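Local coordinates for DUF3501 family protein (Burkholderia pseudomallei K96243, PDB 3FJV), which is of unknown function and belongs to the DUF3501 family, and packs here as a pair of chains that may not be its biological assembly, at the interface of chains A and B. Residues are numbered along the deposited sequence; one frame, centred on the assembly and turned at random. Chains: chain A/B, uncharacterized novel protein.

Contact 1: the interface of chains A and B. Residues chain A 130, 132-133, 144-146; chain B 102-103, 105.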
ATOM      1  N   ASP A 130      -6.175 -11.049   4.265  1.00 14.57           N
ATOM      2  CA  ASP A 130      -5.005 -10.447   4.941  1.00 16.13           C
ATOM      3  C   ASP A 130      -4.673 -11.101   6.282  1.00 18.77           C
ATOM      4  O   ASP A 130      -4.212 -10.436   7.218  1.00 14.38           O
ATOM      5  CB  ASP A 130      -5.199  -8.903   5.091  1.00 18.53           C
ATOM      6  CG  ASP A 130      -5.542  -8.216   3.766  1.00 21.62           C
ATOM      7  OD1 ASP A 130      -4.923  -8.583   2.717  1.00 15.99           O
ATOM      8  OD2 ASP A 130      -6.422  -7.314   3.793  1.00 18.85           O
ATOM      9  N   ASP A 132      -2.213 -12.857   6.952  1.00 19.65           N
ATOM     10  CA  ASP A 132      -0.787 -12.719   7.175  1.00 22.84           C
ATOM     11  C   ASP A 132      -0.373 -11.403   7.801  1.00 25.67           C
ATOM     12  O   ASP A 132       0.809 -11.199   8.111  1.00 27.26           O
ATOM     13  CB  ASP A 132      -0.047 -12.925   5.864  1.00 21.09           C
ATOM     14  CG  ASP A 132      -0.452 -11.943   4.804  1.00 16.77           C
ATOM     15  OD1 ASP A 132      -1.658 -11.684   4.627  1.00 19.25           O
ATOM     16  OD2 ASP A 132       0.438 -11.415   4.142  1.00 17.39           O
ATOM     17  N   LEU A 133      -1.312 -10.479   7.969  1.00 21.62           N
ATOM     18  CA  LEU A 133      -0.947  -9.220   8.542  1.00 23.69           C
ATOM     19  C   LEU A 133      -1.505  -9.137   9.947  1.00 28.43           C
ATOM     20  O   LEU A 133      -2.704  -9.436  10.190  1.00 26.79           O
ATOM     21  CB  LEU A 133      -1.475  -8.054   7.719  1.00 18.44           C
ATOM     22  CG  LEU A 133      -0.899  -7.909   6.290  1.00 19.16           C
ATOM     23  CD1 LEU A 133      -1.517  -6.686   5.688  1.00 17.38           C
ATOM     24  CD2 LEU A 133       0.644  -7.844   6.350  1.00 20.59           C
ATOM     25  N   VAL A 144      -3.937  -3.226  -2.236  1.00 15.46           N
ATOM     26  CA  VAL A 144      -3.664  -4.670  -2.507  1.00 15.69           C
ATOM     27  C   VAL A 144      -3.999  -5.532  -1.288  1.00 17.74           C
ATOM     28  O   VAL A 144      -3.523  -5.270  -0.205  1.00 21.73           O
ATOM     29  CB  VAL A 144      -2.231  -4.932  -2.965  1.00 17.48           C
ATOM     30  CG1 VAL A 144      -2.008  -6.425  -3.305  1.00 12.22           C
ATOM     31  CG2 VAL A 144      -1.892  -4.076  -4.202  1.00 20.54           C
ATOM     32  N   HIS A 145      -4.794  -6.585  -1.486  1.00 16.17           N
ATOM     33  CA  HIS A 145      -5.169  -7.493  -0.400  1.00 17.40           C
ATOM     34  C   HIS A 145      -4.969  -8.935  -0.854  1.00 18.49           C
ATOM     35  O   HIS A 145      -5.037  -9.225  -2.039  1.00 14.80           O
ATOM     36  CB  HIS A 145      -6.638  -7.271  -0.061  1.00 16.13           C
ATOM     37  CG  HIS A 145      -6.917  -5.908   0.489  1.00 18.17           C
ATOM     38  ND1 HIS A 145      -6.842  -5.627   1.838  1.00 17.91           N
ATOM     39  CD2 HIS A 145      -7.272  -4.746  -0.123  1.00 18.79           C
ATOM     40  CE1 HIS A 145      -7.124  -4.344   2.031  1.00 23.06           C
ATOM     41  NE2 HIS A 145      -7.413  -3.795   0.861  1.00 19.28           N
ATOM     42  N   PHE A 146      -4.668  -9.815   0.088  1.00 14.39           N
ATOM     43  CA  PHE A 146      -4.526 -11.253  -0.176  1.00 15.38           C
ATOM     44  C   PHE A 146      -5.776 -11.942   0.355  1.00 17.44           C
ATOM     45  O   PHE A 146      -6.112 -11.816   1.555  1.00 16.85           O
ATOM     46  CB  PHE A 146      -3.274 -11.765   0.532  1.00 14.22           C
ATOM     47  CG  PHE A 146      -1.953 -11.304  -0.070  1.00 13.97           C
ATOM     48  CD1 PHE A 146      -1.866 -10.656  -1.301  1.00 15.62           C
ATOM     49  CD2 PHE A 146      -0.749 -11.600   0.606  1.00 18.09           C
ATOM     50  CE1 PHE A 146      -0.650 -10.269  -1.835  1.00 14.24           C
ATOM     51  CE2 PHE A 146       0.478 -11.205   0.071  1.00 16.04           C
ATOM     52  CZ  PHE A 146       0.507 -10.534  -1.181  1.00 18.76           C
TER
ATOM     53  N   ARG B 102       2.930  -5.131  -0.877  1.00 18.08           N
ATOM     54  CA  ARG B 102       2.051  -5.849   0.052  1.00 14.96           C
ATOM     55  C   ARG B 102       2.746  -7.085   0.639  1.00 15.18           C
ATOM     56  O   ARG B 102       2.514  -7.467   1.785  1.00 17.48           O
ATOM     57  CB  ARG B 102       0.759  -6.259  -0.696  1.00 14.98           C
ATOM     58  CG  ARG B 102      -0.179  -7.154   0.056  1.00 13.07           C
ATOM     59  CD  ARG B 102      -0.620  -6.519   1.386  1.00 17.38           C
ATOM     60  NE  ARG B 102      -1.560  -7.426   2.042  1.00 19.05           N
ATOM     61  CZ  ARG B 102      -1.225  -8.560   2.651  1.00 16.31           C
ATOM     62  NH1 ARG B 102       0.037  -8.916   2.801  1.00 18.29           N
ATOM     63  NH2 ARG B 102      -2.162  -9.308   3.176  1.00 17.65           N
ATOM     64  N   ALA B 103       3.592  -7.725  -0.183  1.00 16.21           N
ATOM     65  CA  ALA B 103       4.399  -8.881   0.217  1.00 15.05           C
ATOM     66  C   ALA B 103       5.494  -8.533   1.245  1.00 14.04           C
ATOM     67  O   ALA B 103       6.043  -9.438   1.848  1.00 18.03           O
ATOM     68  CB  ALA B 103       5.092  -9.549  -1.043  1.00 13.37           C
ATOM     69  N   LEU B 105       5.027  -5.969   3.713  1.00 21.20           N
ATOM     70  CA  LEU B 105       4.418  -5.275   4.860  1.00 20.73           C
ATOM     71  C   LEU B 105       4.567  -6.007   6.192  1.00 23.48           C
ATOM     72  O   LEU B 105       4.886  -5.382   7.229  1.00 25.88           O
ATOM     73  CB  LEU B 105       2.949  -4.932   4.608  1.00 24.25           C
ATOM     74  CG  LEU B 105       2.558  -3.924   3.511  1.00 24.68           C
ATOM     75  CD1 LEU B 105       1.096  -3.593   3.619  1.00 23.13           C
ATOM     76  CD2 LEU B 105       3.354  -2.649   3.623  1.00 20.88           C
TER
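The guanidinium of B:Arg102 lies flat between two apolar groups of chain A. On one face, A:Leu133 CD1 sits over its centre, 3.6 Å from B:Arg102 CZ. On the opposite face is the ring of A:Phe146, offset toward the rim, with the two planes 32° apart. The same ring takes B:Arg102 CG over its own face (CH-pi). A:Asp132 and OD1 of A:Asp130 lie at the guanidinium edge, in its plane. A:Asp132 meets it end-on and nearly coplanar: NH2 of B:Arg102 bonds OD1 of A:Asp132 at 2.8 Å, and NH1 bonds OD2 at 2.9 Å. Both carboxylate oxygens are met on their syn sides, slightly out of plane. B:Arg102 NH2 also bonds A:Asp130 OD1 at 2.9 Å. This carboxylate is turned 58° from the guanidinium plane and is met on its anti side, well out of its plane. A:Asp130 is itself held within chain A. The backbone N of A:Phe146 reaches OD1 from the other face. A:His145 ND1, in its ring plane, bonds the syn lone pair of A:Asp130 OD2 at 2.6 Å. In B:Arg102, chi1 of 173° sets CG anti to the backbone N and over A:Phe146; the chi2 bend then leads the guanidinium to the acids. A:Val144 CG1 packs against B:Arg102 CB. The pocket anchors one arginine of helix 98-104 of chain B to chain A. It helps hold this A-B pair together, though the pair may be only a crystal contact.

Contact 2: the interface of chains A and B. Residues chain A 142, 144; chain B 98, 101-102.
A:Val144 touches helix 98-104 of chain B with both of its methyl groups. A:Val144 CG2 packs on the stem of B:Glu98, 3.7 Å from its CB. The backbone O of B:Glu98 is also 3.7 Å from A:Val144 CG2. CG1 faces the base of B:Arg102, one helical turn further on. The valine therefore straddles two successive turns on one side of the helix. Its rotamer makes this possible: CG1 lies anti to the backbone N (chi1 -177°), and CG2 lies beside that N, so one methyl goes to each turn. The two side chains A:Val144 and B:Glu98 cross at a slant, and the contact is made by the first carbon of the glutamate. The glutamate chain then bends at chi2 (-144°) and carries its carboxylate away from the valine.

The backbone O of A:Val144 also faces the helix, toward the aliphatic part of B:Arg102. A:Ser142, two residues before the valine, comes near B:Arg101. A:Ser142 OG is 3.7 Å from B:Arg101 NH1, a loose polar approach and not a hydrogen bond. The arginine reaches it with a chain extended from CG to NE.

Behind this shell, A:Ser142 braces the valine backbone. A:Ser142 OG donates to A:Val144 O at 2.9 Å, in the carbonyl plane and on a lone pair. A:Ser142 OG also accepts from A:Val144 N at 3.2 Å. One hydroxyl thus ties both backbone polar groups of the valine and probably steadies the start of the strand.

In the fold, A:Ser142 belongs to the loop after helix 135-139, and A:Val144 opens strand 144-150. The start of this strand rests against the partner's helix.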
ATOM      1  N   SER A 142      -5.069  -0.452   1.852  1.00 40.89           N
ATOM      2  CA  SER A 142      -4.061  -0.887   0.911  1.00 34.81           C
ATOM      3  C   SER A 142      -4.837  -1.039  -0.388  1.00 27.17           C
ATOM      4  O   SER A 142      -6.007  -1.390  -0.384  1.00 30.95           O
ATOM      5  CB  SER A 142      -3.397  -2.201   1.402  1.00 32.42           C
ATOM      6  OG  SER A 142      -2.346  -2.674   0.538  1.00 33.61           O
ATOM      7  N   VAL A 144      -3.937  -3.226  -2.236  1.00 15.46           N
ATOM      8  CA  VAL A 144      -3.664  -4.670  -2.507  1.00 15.69           C
ATOM      9  C   VAL A 144      -3.999  -5.532  -1.288  1.00 17.74           C
ATOM     10  O   VAL A 144      -3.523  -5.270  -0.205  1.00 21.73           O
ATOM     11  CB  VAL A 144      -2.231  -4.932  -2.965  1.00 17.48           C
ATOM     12  CG1 VAL A 144      -2.008  -6.425  -3.305  1.00 12.22           C
ATOM     13  CG2 VAL A 144      -1.892  -4.076  -4.202  1.00 20.54           C
TER
ATOM     14  N   GLU B  98       2.934  -2.634  -6.526  1.00 16.94           N
ATOM     15  CA  GLU B  98       2.160  -2.648  -5.312  0.70 20.67           C
ATOM     16  C   GLU B  98       2.003  -4.047  -4.704  1.00 16.16           C
ATOM     17  O   GLU B  98       1.788  -4.167  -3.517  1.00 15.41           O
ATOM     18  CB  GLU B  98       0.817  -2.031  -5.581  0.70 22.06           C
ATOM     19  CG  GLU B  98       0.947  -0.544  -5.938  0.70 33.91           C
ATOM     20  CD  GLU B  98      -0.187   0.257  -5.387  0.70 39.03           C
ATOM     21  OE1 GLU B  98      -1.345  -0.114  -5.666  0.70 31.65           O
ATOM     22  OE2 GLU B  98       0.085   1.235  -4.655  0.70 46.29           O
ATOM     23  N   ARG B 101       5.056  -4.458  -2.631  1.00 17.86           N
ATOM     24  CA  ARG B 101       4.870  -3.715  -1.434  1.00 16.20           C
ATOM     25  C   ARG B 101       4.041  -4.547  -0.437  1.00 16.14           C
ATOM     26  O   ARG B 101       4.405  -4.682   0.702  1.00 17.19           O
ATOM     27  CB  ARG B 101       4.208  -2.355  -1.703  1.00 14.93           C
ATOM     28  CG  ARG B 101       3.910  -1.553  -0.450  1.00 19.57           C
ATOM     29  CD  ARG B 101       3.053  -0.313  -0.785  1.00 19.28           C
ATOM     30  NE  ARG B 101       2.727   0.417   0.418  1.00 28.81           N
ATOM     31  CZ  ARG B 101       1.724   0.113   1.228  1.00 24.53           C
ATOM     32  NH1 ARG B 101       0.905  -0.899   0.964  1.00 28.40           N
ATOM     33  NH2 ARG B 101       1.539   0.831   2.320  1.00 33.76           N
ATOM     34  N   ARG B 102       2.930  -5.131  -0.877  1.00 18.08           N
ATOM     35  CA  ARG B 102       2.051  -5.849   0.052  1.00 14.96           C
ATOM     36  C   ARG B 102       2.746  -7.085   0.639  1.00 15.18           C
ATOM     37  O   ARG B 102       2.514  -7.467   1.785  1.00 17.48           O
ATOM     38  CB  ARG B 102       0.759  -6.259  -0.696  1.00 14.98           C
ATOM     39  CG  ARG B 102      -0.179  -7.154   0.056  1.00 13.07           C
ATOM     40  CD  ARG B 102      -0.620  -6.519   1.386  1.00 17.38           C
ATOM     41  NE  ARG B 102      -1.560  -7.426   2.042  1.00 19.05           N
ATOM     42  CZ  ARG B 102      -1.225  -8.560   2.651  1.00 16.31           C
ATOM     43  NH1 ARG B 102       0.037  -8.916   2.801  1.00 18.29           N
ATOM     44  NH2 ARG B 102      -2.162  -9.308   3.176  1.00 17.65           N
TER

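The C-alpha centres of contact 1 and contact 2 lie about 7 Å apart, so they are neighbouring parts of one interface. They share A:Val144 and B:Arg102. Both use helix 98-104 of chain B and the first part of strand 144-150 of chain A. Contact 1 supplies the charged anchor, and contact 2 extends the packing back along the helix toward its start. Together they may help to set how the helix sits on chain A. The whole interface is not an exact two-fold, and the structure alone does not show whether the pair forms in solution.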